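Local coordinates for DNA repair protein RAD7 (PDB 5ZB2) that takes part in global genome nucleotide excision repair, binding Elc1 through the chain described here, a long N-terminal helix followed by a leucine-rich-repeat domain, at residues N51-A56 with L68-K73; D142-F147 with E156-S161; L335-F340 with D360-Q365; C299-C304 with M310-L315; H209-E214 with G232-T237. All coordinates share one frame; numbering follows the deposited sequence. Where two conformers were deposited one is given.

How the interactions relate
Interactions 1, 2 and 4 are fully buried and apolar, whereas interactions 3 and 5 lie partly open and mix packing with polar groups. Interactions 2, 4 and 5 each set residues of a helix, or of the turn after it, against a strand of the leucine-rich-repeat arc. Interaction 3 joins two helices further toward the C-terminus, and interaction 1 joins the helix before the first strand to a short 3-10 segment. Interactions 3 and 4 are neighbours that touch, with Leu335 CD2 3.7 Å from Ile312 CG1. Interactions 2 and 3 have centres about 45 Å apart.

Interaction 1: residues N51-A56 with L68-K73; sequences NNLAKA and LQLFLK
Phe71 reaches out of the 3-10 segment and drives the far end of its ring against Leu53 and Ala54 on helix 50-59. Its CG stands anti to the carbonyl carbon (chi1 -55°), which carries CE2 and CZ to the helix surface. There CE2 comes 3.7 Å from Ala54 CB, and CZ lies 3.7 Å from Ala54 CA. The backbone N of Ala54 sits at the edge of the ring, in its plane, so the ring meets Ala54 N with its edge and does not lie flat on it. Leu53 meets the same ring obliquely: its CG is 3.9 Å from Phe71 CZ, while its CD2 passes on to Leu70 CB at 4.3 Å. Phe81, on the first strand, packs edge-to-face with Phe71. Leu53 also packs on Leu92 of the Elongin-C chain, and Leu70 on Ile16 of the second copy of this protein. Cutting Phe71 back to an alanine is likely to open a gap beside Ala54 and leave Leu53 CG without the ring that it packs on. No hydrogen bond crosses between the two segments, and the four touching residues are all buried. Their cohesion is therefore that of shape and apolar burial, fastening the helix that faces Elongin-C to the 3-10 segment ahead of strand 78-81.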
# COMPACT_ATOMS: atom_id res chain seq x y z
N ASN A 51 -1.92 2.85 24.73
CA ASN A 51 -0.51 2.51 24.85
C ASN A 51 -0.31 1.25 25.68
O ASN A 51 0.57 0.44 25.39
CB ASN A 51 0.27 3.68 25.46
CG ASN A 51 0.71 4.69 24.42
OD1 ASN A 51 1.32 4.33 23.41
ND2 ASN A 51 0.38 5.95 24.65
N ASN A 52 -1.13 1.07 26.73
CA ASN A 52 -1.07 -0.16 27.50
C ASN A 52 -1.44 -1.36 26.63
O ASN A 52 -0.82 -2.42 26.73
CB ASN A 52 -2.00 -0.07 28.71
CG ASN A 52 -1.51 0.91 29.75
OD1 ASN A 52 -2.23 1.82 30.16
ND2 ASN A 52 -0.27 0.74 30.19
N LEU A 53 -2.44 -1.19 25.76
CA LEU A 53 -2.80 -2.27 24.84
C LEU A 53 -1.64 -2.58 23.90
O LEU A 53 -1.29 -3.75 23.69
CB LEU A 53 -4.05 -1.88 24.06
CG LEU A 53 -4.52 -2.83 22.96
CD1 LEU A 53 -4.78 -4.23 23.50
CD2 LEU A 53 -5.76 -2.29 22.28
N ALA A 54 -1.03 -1.54 23.32
CA ALA A 54 0.12 -1.75 22.45
C ALA A 54 1.23 -2.50 23.17
O ALA A 54 1.88 -3.38 22.58
CB ALA A 54 0.63 -0.40 21.93
N LYS A 55 1.47 -2.17 24.44
CA LYS A 55 2.51 -2.84 25.20
C LYS A 55 2.20 -4.33 25.36
O LYS A 55 3.08 -5.18 25.19
CB LYS A 55 2.67 -2.18 26.57
CG LYS A 55 3.86 -2.68 27.37
CD LYS A 55 3.75 -2.33 28.85
CE LYS A 55 2.71 -3.18 29.57
NZ LYS A 55 2.75 -3.01 31.05
N ALA A 56 0.96 -4.66 25.70
CA ALA A 56 0.58 -6.06 25.85
C ALA A 56 0.79 -6.82 24.55
O ALA A 56 1.37 -7.91 24.54
CB ALA A 56 -0.87 -6.16 26.32
N LEU A 68 -3.03 -3.98 14.23
CA LEU A 68 -2.81 -2.54 14.10
C LEU A 68 -4.12 -1.78 13.98
O LEU A 68 -4.20 -0.60 14.34
CB LEU A 68 -1.93 -2.27 12.87
CG LEU A 68 -1.73 -0.80 12.49
CD1 LEU A 68 -0.98 -0.06 13.59
CD2 LEU A 68 -0.99 -0.70 11.16
N GLN A 69 -5.17 -2.43 13.46
CA GLN A 69 -6.43 -1.75 13.22
C GLN A 69 -7.11 -1.32 14.51
O GLN A 69 -7.99 -0.45 14.46
CB GLN A 69 -7.36 -2.67 12.42
CG GLN A 69 -6.84 -2.95 11.02
CD GLN A 69 -7.73 -3.90 10.25
OE1 GLN A 69 -8.47 -3.50 9.35
NE2 GLN A 69 -7.67 -5.18 10.61
N LEU A 70 -6.72 -1.89 15.65
CA LEU A 70 -7.24 -1.45 16.94
C LEU A 70 -6.85 -0.01 17.26
O LEU A 70 -7.50 0.64 18.09
CB LEU A 70 -6.72 -2.38 18.05
CG LEU A 70 -7.07 -3.86 17.88
CD1 LEU A 70 -6.16 -4.75 18.72
CD2 LEU A 70 -8.53 -4.09 18.25
N PHE A 71 -5.80 0.51 16.62
CA PHE A 71 -5.24 1.81 16.96
C PHE A 71 -5.55 2.88 15.92
O PHE A 71 -4.98 3.98 15.99
CB PHE A 71 -3.72 1.69 17.13
CG PHE A 71 -3.31 0.65 18.13
CD1 PHE A 71 -3.16 -0.68 17.75
CD2 PHE A 71 -3.08 0.99 19.45
CE1 PHE A 71 -2.78 -1.64 18.66
CE2 PHE A 71 -2.70 0.03 20.37
CZ PHE A 71 -2.55 -1.28 19.98
N LEU A 72 -6.44 2.61 14.97
CA LEU A 72 -6.68 3.51 13.86
C LEU A 72 -7.89 4.40 14.12
O LEU A 72 -8.85 4.00 14.78
CB LEU A 72 -6.88 2.73 12.55
CG LEU A 72 -5.69 1.89 12.07
CD1 LEU A 72 -6.04 1.20 10.76
CD2 LEU A 72 -4.44 2.73 11.89
N LYS A 73 -7.83 5.62 13.58
CA LYS A 73 -8.90 6.60 13.70
C LYS A 73 -9.26 6.88 15.16
O LYS A 73 -10.40 6.75 15.59
CB LYS A 73 -10.14 6.16 12.91
CG LYS A 73 -9.97 6.19 11.38
CD LYS A 73 -9.50 7.56 10.87
CE LYS A 73 -10.40 8.70 11.33
NZ LYS A 73 -9.88 10.02 10.89

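Interaction 2: residues D142-F147 with E156-S161; sequences DTWEKF and EEFHIS
In the leucine-rich-repeat solenoid, helices of the outer face pack back onto the parallel strands of the inner face, and here Trp144 and Phe147 of helix 141-150 meet Phe158 and Ile160 of strand 157-161. The two segments run almost antiparallel, at 167°, with their axes 13.8 Å apart, a gap bridged here by large side chains. Trp144 places its CG anti to the carbonyl carbon (chi1 -73°) and sends the six-membered half of its indole toward the strand. Ile160 comes to it from the opposite direction, with its CD1 3.5 Å from Trp144 CH2. The same methyl is modelled even closer to CZ2, at 3.2 Å, too short for the exact fit to be relied on. On the same side of the indole, further along its six-membered ring, Phe158 crosses the tryptophan side chain at about a right angle, and Trp144 CZ3 reaches the edge of the Phe158 ring 4.2 Å from CZ. Were Trp144 replaced by an alanine, Ile160 CD1 would probably lose its main partner on the helix and a gap would open between helix and strand. Phe166 packs edge-to-face with Trp144, and Leu118 of the preceding helix touches both Trp144 and Phe147. One helical turn along, Phe147 closes the cluster with its CE2 4.1 Å from Phe158 CE1.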
# COMPACT_ATOMS: atom_id res chain seq x y z
N ASP A 142 20.75 8.81 1.97
CA ASP A 142 20.06 9.77 1.11
C ASP A 142 18.59 9.89 1.48
O ASP A 142 18.02 10.98 1.37
CB ASP A 142 20.22 9.35 -0.35
CG ASP A 142 21.67 9.36 -0.79
OD1 ASP A 142 22.15 10.43 -1.22
OD2 ASP A 142 22.34 8.31 -0.68
N THR A 143 17.97 8.80 1.94
CA THR A 143 16.59 8.90 2.41
C THR A 143 16.51 9.71 3.70
O THR A 143 15.60 10.53 3.87
CB THR A 143 15.99 7.51 2.60
OG1 THR A 143 16.06 6.79 1.37
CG2 THR A 143 14.54 7.61 3.05
N TRP A 144 17.46 9.50 4.62
CA TRP A 144 17.48 10.29 5.84
C TRP A 144 17.49 11.78 5.52
O TRP A 144 16.75 12.56 6.12
CB TRP A 144 18.70 9.92 6.69
CG TRP A 144 18.59 8.59 7.36
CD1 TRP A 144 19.46 7.54 7.25
CD2 TRP A 144 17.55 8.16 8.25
NE1 TRP A 144 19.02 6.48 8.02
CE2 TRP A 144 17.85 6.84 8.64
CE3 TRP A 144 16.39 8.76 8.75
CZ2 TRP A 144 17.04 6.11 9.50
CZ3 TRP A 144 15.58 8.03 9.61
CH2 TRP A 144 15.91 6.72 9.97
N GLU A 145 18.32 12.19 4.55
CA GLU A 145 18.37 13.60 4.17
C GLU A 145 17.00 14.10 3.73
O GLU A 145 16.54 15.16 4.18
CB GLU A 145 19.40 13.80 3.06
CG GLU A 145 19.51 15.26 2.61
CD GLU A 145 20.69 15.52 1.69
OE1 GLU A 145 21.37 14.55 1.28
OE2 GLU A 145 20.94 16.71 1.38
N LYS A 146 16.33 13.35 2.85
CA LYS A 146 15.01 13.78 2.39
C LYS A 146 14.03 13.91 3.55
O LYS A 146 13.23 14.84 3.59
CB LYS A 146 14.46 12.80 1.35
CG LYS A 146 15.20 12.81 0.03
CD LYS A 146 14.47 12.00 -1.02
CE LYS A 146 15.28 11.88 -2.30
NZ LYS A 146 16.53 11.10 -2.10
N PHE A 147 14.09 12.97 4.50
CA PHE A 147 13.19 13.03 5.64
C PHE A 147 13.44 14.27 6.49
O PHE A 147 12.49 14.91 6.96
CB PHE A 147 13.34 11.75 6.48
CG PHE A 147 12.70 11.83 7.83
CD1 PHE A 147 11.33 11.69 7.97
CD2 PHE A 147 13.46 12.04 8.96
CE1 PHE A 147 10.74 11.76 9.21
CE2 PHE A 147 12.87 12.11 10.20
CZ PHE A 147 11.51 11.96 10.33
N GLU A 156 11.35 18.37 16.95
CA GLU A 156 11.90 18.77 18.24
C GLU A 156 12.57 17.62 18.98
O GLU A 156 13.38 17.88 19.88
CB GLU A 156 10.78 19.34 19.13
CG GLU A 156 10.13 20.60 18.57
CD GLU A 156 8.86 20.98 19.30
OE1 GLU A 156 8.08 21.79 18.75
OE2 GLU A 156 8.62 20.46 20.41
N GLU A 157 12.27 16.37 18.62
CA GLU A 157 12.80 15.21 19.33
C GLU A 157 13.08 14.11 18.32
O GLU A 157 12.18 13.70 17.58
CB GLU A 157 11.81 14.73 20.40
CG GLU A 157 12.28 13.53 21.18
CD GLU A 157 11.46 13.29 22.43
OE1 GLU A 157 10.22 13.17 22.32
OE2 GLU A 157 12.04 13.24 23.54
N PHE A 158 14.32 13.64 18.29
CA PHE A 158 14.72 12.58 17.37
C PHE A 158 15.66 11.63 18.09
O PHE A 158 16.73 12.04 18.56
CB PHE A 158 15.37 13.14 16.11
CG PHE A 158 15.66 12.11 15.06
CD1 PHE A 158 14.63 11.51 14.35
CD2 PHE A 158 16.96 11.73 14.78
CE1 PHE A 158 14.88 10.55 13.39
CE2 PHE A 158 17.23 10.77 13.81
CZ PHE A 158 16.19 10.18 13.12
N HIS A 159 15.27 10.36 18.17
CA HIS A 159 16.11 9.28 18.67
C HIS A 159 16.13 8.18 17.62
O HIS A 159 15.08 7.71 17.18
CB HIS A 159 15.59 8.72 20.00
CG HIS A 159 15.57 9.73 21.11
ND1 HIS A 159 16.26 9.54 22.29
CD2 HIS A 159 14.95 10.92 21.23
CE1 HIS A 159 16.07 10.58 23.08
NE2 HIS A 159 15.28 11.44 22.46
N ILE A 160 17.34 7.77 17.21
CA ILE A 160 17.51 6.66 16.28
C ILE A 160 18.54 5.70 16.85
O ILE A 160 19.53 6.11 17.47
CB ILE A 160 17.92 7.15 14.87
CG1 ILE A 160 18.14 5.94 13.95
CG2 ILE A 160 19.17 8.02 14.95
CD1 ILE A 160 18.25 6.30 12.50
N SER A 161 18.32 4.40 16.63
CA SER A 161 19.18 3.37 17.20
C SER A 161 19.29 2.19 16.24
O SER A 161 18.41 1.94 15.42
CB SER A 161 18.64 2.89 18.55
OG SER A 161 18.42 3.98 19.43

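Interaction 3: residues L335-F340 with D360-Q365; sequences LTKEAF and DDSVIQ
Phe340 and Val363 make the apolar part of the contact. The valine side chain crosses the phenylalanine at about a right angle and lays CG1 over one face of the ring, in a CH-pi contact 4.1 Å from the ring centroid and 27° off its normal. With Val363 CG1 anti to the backbone N (chi1 -178°), the other methyl, CG2, is left to meet Lys337 CG at 4.1 Å. Lys337 is fully extended and slides past the valine, so that its NZ ends 3.6 Å from Ser362 CB. Electrostatics on the exposed side are looser: Lys337 NZ is 5.3 Å from Asp360 OD1, not in contact, though the opposite charges would probably attract. No hydrogen bond crosses between the two segments; each has its own capping bond. Asp360 is the N-cap of helix 361-370, its OD1 accepting from Val363 N at 3.0 Å, nearly along the C-O axis. Thr336 caps the preceding short helix, its OG1 accepting from Glu338 N at 3.3 Å and also bonding Asp309. Two successive capped helices, packed through a buried aromatic with Lys337 and Ser362 on the exposed side, are in keeping with the convex side of a leucine-rich-repeat domain.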
# COMPACT_ATOMS: atom_id res chain seq x y z
N LEU A 335 31.14 -1.27 46.45
CA LEU A 335 30.20 -0.91 47.49
C LEU A 335 30.34 -1.84 48.69
O LEU A 335 30.74 -3.00 48.56
CB LEU A 335 28.76 -0.95 46.96
CG LEU A 335 28.42 0.04 45.85
CD1 LEU A 335 27.02 -0.21 45.33
CD2 LEU A 335 28.57 1.48 46.34
N THR A 336 30.02 -1.31 49.86
CA THR A 336 29.96 -2.09 51.09
C THR A 336 28.56 -1.95 51.68
O THR A 336 27.69 -1.28 51.11
CB THR A 336 31.02 -1.64 52.11
OG1 THR A 336 30.58 -0.43 52.75
CG2 THR A 336 32.36 -1.40 51.43
N LYS A 337 28.34 -2.58 52.83
CA LYS A 337 27.03 -2.54 53.46
C LYS A 337 26.64 -1.12 53.86
O LYS A 337 25.45 -0.79 53.91
CB LYS A 337 27.01 -3.45 54.69
CG LYS A 337 25.65 -3.63 55.32
CD LYS A 337 25.69 -4.67 56.43
CE LYS A 337 24.31 -4.98 56.97
NZ LYS A 337 24.37 -6.00 58.06
N GLU A 338 27.63 -0.25 54.11
CA GLU A 338 27.32 1.10 54.56
C GLU A 338 26.54 1.88 53.51
O GLU A 338 25.70 2.72 53.86
CB GLU A 338 28.62 1.84 54.92
CG GLU A 338 28.40 3.21 55.55
CD GLU A 338 27.71 3.14 56.89
OE1 GLU A 338 27.61 2.02 57.45
OE2 GLU A 338 27.26 4.19 57.39
N ALA A 339 26.81 1.64 52.23
CA ALA A 339 26.06 2.33 51.18
C ALA A 339 24.57 2.07 51.30
O ALA A 339 23.76 2.99 51.16
CB ALA A 339 26.57 1.90 49.80
N PHE A 340 24.19 0.82 51.57
CA PHE A 340 22.77 0.48 51.64
C PHE A 340 22.12 0.91 52.94
O PHE A 340 20.89 0.98 53.01
CB PHE A 340 22.60 -1.03 51.44
CG PHE A 340 23.15 -1.53 50.13
CD1 PHE A 340 22.43 -1.36 48.96
CD2 PHE A 340 24.38 -2.15 50.08
CE1 PHE A 340 22.94 -1.81 47.76
CE2 PHE A 340 24.89 -2.61 48.87
CZ PHE A 340 24.17 -2.44 47.71
N ASP A 360 24.17 -9.37 50.84
CA ASP A 360 23.87 -10.65 51.48
C ASP A 360 22.45 -10.57 52.05
O ASP A 360 21.73 -9.59 51.83
CB ASP A 360 24.91 -10.98 52.56
CG ASP A 360 24.97 -9.96 53.68
OD1 ASP A 360 23.95 -9.27 53.93
OD2 ASP A 360 26.03 -9.84 54.32
N ASP A 361 22.06 -11.60 52.79
CA ASP A 361 20.70 -11.65 53.33
C ASP A 361 20.42 -10.46 54.24
O ASP A 361 19.32 -9.91 54.22
CB ASP A 361 20.49 -12.97 54.08
CG ASP A 361 20.58 -14.18 53.18
OD1 ASP A 361 20.27 -14.06 51.97
OD2 ASP A 361 20.98 -15.26 53.67
N SER A 362 21.41 -10.06 55.04
CA SER A 362 21.22 -8.93 55.94
C SER A 362 20.91 -7.65 55.18
O SER A 362 20.14 -6.82 55.66
CB SER A 362 22.46 -8.74 56.81
OG SER A 362 22.72 -9.89 57.60
N VAL A 363 21.50 -7.48 54.00
CA VAL A 363 21.24 -6.29 53.20
C VAL A 363 19.83 -6.34 52.62
O VAL A 363 19.07 -5.37 52.72
CB VAL A 363 22.30 -6.13 52.09
CG1 VAL A 363 22.05 -4.87 51.29
CG2 VAL A 363 23.70 -6.12 52.69
N ILE A 364 19.46 -7.47 52.01
CA ILE A 364 18.11 -7.62 51.49
C ILE A 364 17.09 -7.40 52.60
O ILE A 364 16.07 -6.73 52.40
CB ILE A 364 17.95 -9.01 50.84
CG1 ILE A 364 18.92 -9.17 49.66
CG2 ILE A 364 16.51 -9.25 50.40
CD1 ILE A 364 18.75 -8.14 48.55
N GLN A 365 17.34 -7.98 53.78
CA GLN A 365 16.46 -7.77 54.92
C GLN A 365 16.32 -6.29 55.23
O GLN A 365 15.20 -5.76 55.32
CB GLN A 365 17.01 -8.52 56.14
CG GLN A 365 16.31 -8.24 57.46
CD GLN A 365 14.90 -8.79 57.51
OE1 GLN A 365 14.26 -9.00 56.48
NE2 GLN A 365 14.40 -9.02 58.72

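Interaction 4: residues C299-C304 with M310-L315; sequences CSFRRC and MAIIEL
Ser300 OG is gripped by two partners, Glu274 OE2 of the neighbouring strand's loop and, more weakly, the backbone N of Arg302 at 3.4 Å, and it links, weakly, the residues either side in sequence of Phe301, which packs on Ile312 and Leu315. Beyond it a type II beta turn runs from Phe301 to Cys304, closed by Cys304 N donating to Phe301 O at 2.9 Å. The same Glu274 holds Arg302 NE in a salt bridge through its other oxygen, so the serine and the arginine share one carboxylate while the aromatic residue between them faces the helix. Phe301 turns its CG anti to the carbonyl carbon (chi1 -59°) and pushes its CE2 side toward helix 309-320. Leu315 approaches from the opposite direction and sets CD2 at the edge of the ring, in its plane, 3.8 Å from CE2. The same methyl also touches Cys299 SG, at 4.0 Å, so one leucine branch bridges two residues of 299-304. Ile312 slides past the phenyl the other way, with its CD1 3.9 Å from Phe301 CD2. Phe288 of helix 281-290 and Leu293 extend the packing around Phe301 and Leu315, respectively. Apolar residues from a short strand and its following turn are closed over by a helix that carries leucine and isoleucine, while Ser300 and Arg302 turn to Glu274, just after the neighbouring strand 270-272; the apolar residues are consistent with the buried interior of a leucine-rich-repeat solenoid.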
# COMPACT_ATOMS: atom_id res chain seq x y z
N CYS A 299 18.10 6.46 37.90
CA CYS A 299 19.55 6.62 37.93
C CYS A 299 20.20 5.25 37.76
O CYS A 299 19.80 4.29 38.43
CB CYS A 299 20.00 7.27 39.23
SG CYS A 299 21.78 7.55 39.31
N SER A 300 21.20 5.17 36.89
CA SER A 300 21.93 3.93 36.66
C SER A 300 23.43 4.19 36.61
O SER A 300 23.88 5.10 35.92
CB SER A 300 21.49 3.26 35.35
OG SER A 300 22.30 2.11 35.09
N PHE A 301 24.18 3.37 37.35
CA PHE A 301 25.63 3.36 37.30
C PHE A 301 26.15 1.98 36.90
O PHE A 301 27.26 1.59 37.28
CB PHE A 301 26.23 3.77 38.65
CG PHE A 301 25.82 5.14 39.11
CD1 PHE A 301 26.14 6.26 38.36
CD2 PHE A 301 25.13 5.31 40.30
CE1 PHE A 301 25.77 7.53 38.78
CE2 PHE A 301 24.76 6.58 40.73
CZ PHE A 301 25.08 7.68 39.97
N ARG A 302 25.37 1.24 36.12
CA ARG A 302 25.73 -0.11 35.71
C ARG A 302 27.16 -0.16 35.18
O ARG A 302 27.50 0.55 34.23
CB ARG A 302 24.76 -0.62 34.64
CG ARG A 302 25.04 -2.06 34.19
CD ARG A 302 24.07 -2.51 33.10
NE ARG A 302 24.26 -1.74 31.87
CZ ARG A 302 25.23 -1.95 31.00
NH1 ARG A 302 26.12 -2.92 31.19
NH2 ARG A 302 25.32 -1.19 29.91
N ARG A 303 27.98 -1.00 35.81
CA ARG A 303 29.35 -1.28 35.37
C ARG A 303 30.24 -0.04 35.44
O ARG A 303 31.19 0.10 34.67
CB ARG A 303 29.38 -1.90 33.97
CG ARG A 303 28.97 -3.37 33.96
CD ARG A 303 29.32 -4.06 32.66
NE ARG A 303 30.75 -4.01 32.36
CZ ARG A 303 31.67 -4.75 32.96
NH1 ARG A 303 31.33 -5.61 33.91
NH2 ARG A 303 32.95 -4.62 32.62
N CYS A 304 29.95 0.87 36.37
CA CYS A 304 30.90 1.91 36.76
C CYS A 304 31.79 1.33 37.86
O CYS A 304 31.62 1.59 39.05
CB CYS A 304 30.18 3.17 37.23
SG CYS A 304 29.78 4.30 35.91
N MET A 310 30.66 6.39 48.97
CA MET A 310 30.42 7.82 49.13
C MET A 310 29.68 8.41 47.93
O MET A 310 28.87 9.33 48.10
CB MET A 310 31.74 8.56 49.35
CG MET A 310 32.24 8.50 50.79
SD MET A 310 31.03 9.11 51.99
CE MET A 310 30.84 10.81 51.47
N ALA A 311 29.94 7.91 46.73
CA ALA A 311 29.18 8.37 45.57
C ALA A 311 27.68 8.15 45.77
O ALA A 311 26.87 9.05 45.51
CB ALA A 311 29.67 7.66 44.31
N ILE A 312 27.31 6.97 46.26
CA ILE A 312 25.89 6.64 46.43
C ILE A 312 25.31 7.40 47.62
O ILE A 312 24.15 7.84 47.57
CB ILE A 312 25.72 5.12 46.60
CG1 ILE A 312 26.37 4.36 45.44
CG2 ILE A 312 24.24 4.75 46.71
CD1 ILE A 312 25.92 4.80 44.07
N ILE A 313 26.08 7.54 48.70
CA ILE A 313 25.59 8.25 49.87
C ILE A 313 25.34 9.71 49.53
O ILE A 313 24.28 10.27 49.84
CB ILE A 313 26.58 8.10 51.04
CG1 ILE A 313 26.65 6.64 51.48
CG2 ILE A 313 26.18 8.99 52.22
CD1 ILE A 313 27.68 6.35 52.57
N GLU A 314 26.32 10.37 48.89
CA GLU A 314 26.14 11.76 48.51
C GLU A 314 24.93 11.93 47.58
O GLU A 314 24.21 12.92 47.67
CB GLU A 314 27.40 12.29 47.84
CG GLU A 314 28.61 12.43 48.77
CD GLU A 314 28.42 13.50 49.84
OE1 GLU A 314 27.45 14.29 49.75
OE2 GLU A 314 29.25 13.55 50.78
N LEU A 315 24.71 10.95 46.70
CA LEU A 315 23.54 11.01 45.82
C LEU A 315 22.25 11.01 46.64
O LEU A 315 21.38 11.87 46.45
CB LEU A 315 23.55 9.82 44.85
CG LEU A 315 22.30 9.63 43.99
CD1 LEU A 315 22.10 10.79 43.03
CD2 LEU A 315 22.38 8.31 43.21

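Interaction 5: residues H209-E214 with G232-T237; sequences HSLCIE and GQIGRT
His209 begins its contact with Thr237 at the backbone: CA lies 3.4 Å from Thr237 O, in a CA-H...O contact with an angle of 132° at the hydrogen. CB follows at 3.5 Å from the same oxygen, so one carbonyl is faced by both carbons at the root of the side chain. Beyond CB the histidine turns off from Thr237. Its CG falls between the backbone N and the carbonyl carbon (chi1 57°), which swings the imidazole toward Ser210. Next to CG, ND1 and Ser210 OG are hydrogen-bonded at 3.0 Å, the hydroxyl lying at the ring edge in its plane, and this bond probably limits the rotation of the ring. Ser210 OG has a second partner in a bound glycerol, probably from the crystallisation liquor, and Thr237 OG1 is bonded to Phe208 O. The apolar half of the contact lies deeper, where Leu211 and Ile234 cross at about a right angle. Ile234 CD1 rests against Leu211 CB at 4.1 Å and against the methyl Leu211 CD2 at 4.2 Å. The chemistry is therefore divided by depth: a buried leucine and isoleucine join helix 224-234, through Ile234, to strand 210-214 of the leucine-rich-repeat domain, and a weak CA-H...O contact joins the backbones where the residues are partly exposed.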
# COMPACT_ATOMS: atom_id res chain seq x y z
N HIS A 209 16.64 19.56 26.70
CA HIS A 209 16.45 18.87 27.97
C HIS A 209 16.81 17.39 27.98
O HIS A 209 16.89 16.82 29.08
CB HIS A 209 14.99 19.02 28.43
CG HIS A 209 13.97 18.53 27.44
ND1 HIS A 209 13.73 17.19 27.22
CD2 HIS A 209 13.12 19.21 26.64
CE1 HIS A 209 12.78 17.07 26.31
NE2 HIS A 209 12.40 18.27 25.94
N SER A 210 17.04 16.73 26.84
CA SER A 210 17.28 15.29 26.81
C SER A 210 18.37 14.95 25.81
O SER A 210 18.21 15.17 24.61
CB SER A 210 15.99 14.53 26.47
OG SER A 210 15.08 14.56 27.54
N LEU A 211 19.47 14.38 26.31
CA LEU A 211 20.58 13.93 25.49
C LEU A 211 20.88 12.48 25.82
O LEU A 211 21.07 12.13 26.99
CB LEU A 211 21.85 14.77 25.73
CG LEU A 211 23.09 14.25 24.99
CD1 LEU A 211 22.92 14.47 23.50
CD2 LEU A 211 24.35 14.91 25.50
N CYS A 212 20.91 11.63 24.79
CA CYS A 212 21.20 10.21 24.93
C CYS A 212 22.28 9.83 23.92
O CYS A 212 22.10 10.05 22.72
CB CYS A 212 19.95 9.36 24.73
SG CYS A 212 18.60 9.72 25.86
N ILE A 213 23.37 9.26 24.41
CA ILE A 213 24.45 8.75 23.56
C ILE A 213 24.86 7.40 24.12
O ILE A 213 25.24 7.30 25.30
CB ILE A 213 25.67 9.69 23.51
CG1 ILE A 213 25.25 11.08 22.99
CG2 ILE A 213 26.75 9.09 22.62
CD1 ILE A 213 26.38 12.12 22.99
N GLU A 214 24.81 6.35 23.29
CA GLU A 214 25.10 5.00 23.76
C GLU A 214 26.00 4.27 22.77
O GLU A 214 25.75 4.29 21.56
CB GLU A 214 23.82 4.20 23.98
CG GLU A 214 22.77 4.92 24.79
CD GLU A 214 21.58 4.04 25.12
OE1 GLU A 214 21.63 3.32 26.14
OE2 GLU A 214 20.60 4.04 24.35
N GLY A 232 28.34 22.84 28.42
CA GLY A 232 28.37 24.29 28.46
C GLY A 232 27.22 24.92 27.70
O GLY A 232 26.93 26.10 27.90
N GLN A 233 26.56 24.15 26.83
CA GLN A 233 25.44 24.63 26.04
C GLN A 233 24.09 24.26 26.66
O GLN A 233 23.22 25.12 26.81
CB GLN A 233 25.53 24.06 24.62
CG GLN A 233 24.46 24.55 23.66
CD GLN A 233 24.60 26.02 23.33
OE1 GLN A 233 23.81 26.85 23.77
NE2 GLN A 233 25.62 26.35 22.55
N ILE A 234 23.91 23.00 27.05
CA ILE A 234 22.60 22.48 27.43
C ILE A 234 22.47 22.24 28.93
O ILE A 234 21.35 21.96 29.39
CB ILE A 234 22.25 21.19 26.66
CG1 ILE A 234 23.18 20.04 27.08
CG2 ILE A 234 22.35 21.42 25.16
CD1 ILE A 234 22.80 18.68 26.50
N GLY A 235 23.55 22.31 29.70
CA GLY A 235 23.50 21.91 31.09
C GLY A 235 22.40 22.60 31.89
O GLY A 235 21.86 22.02 32.84
N ARG A 236 22.05 23.82 31.50
CA ARG A 236 21.13 24.62 32.30
C ARG A 236 19.74 24.00 32.36
O ARG A 236 19.10 23.99 33.42
CB ARG A 236 21.07 26.04 31.74
CG ARG A 236 20.06 26.97 32.41
CD ARG A 236 20.14 28.37 31.80
NE ARG A 236 20.22 28.32 30.34
CZ ARG A 236 19.17 28.36 29.52
NH1 ARG A 236 17.93 28.44 30.00
NH2 ARG A 236 19.36 28.31 28.21
N THR A 237 19.24 23.48 31.23
CA THR A 237 17.88 22.96 31.14
C THR A 237 17.84 21.44 31.02
O THR A 237 16.78 20.88 30.72
CB THR A 237 17.15 23.59 29.96
OG1 THR A 237 17.94 23.44 28.77
CG2 THR A 237 16.90 25.07 30.21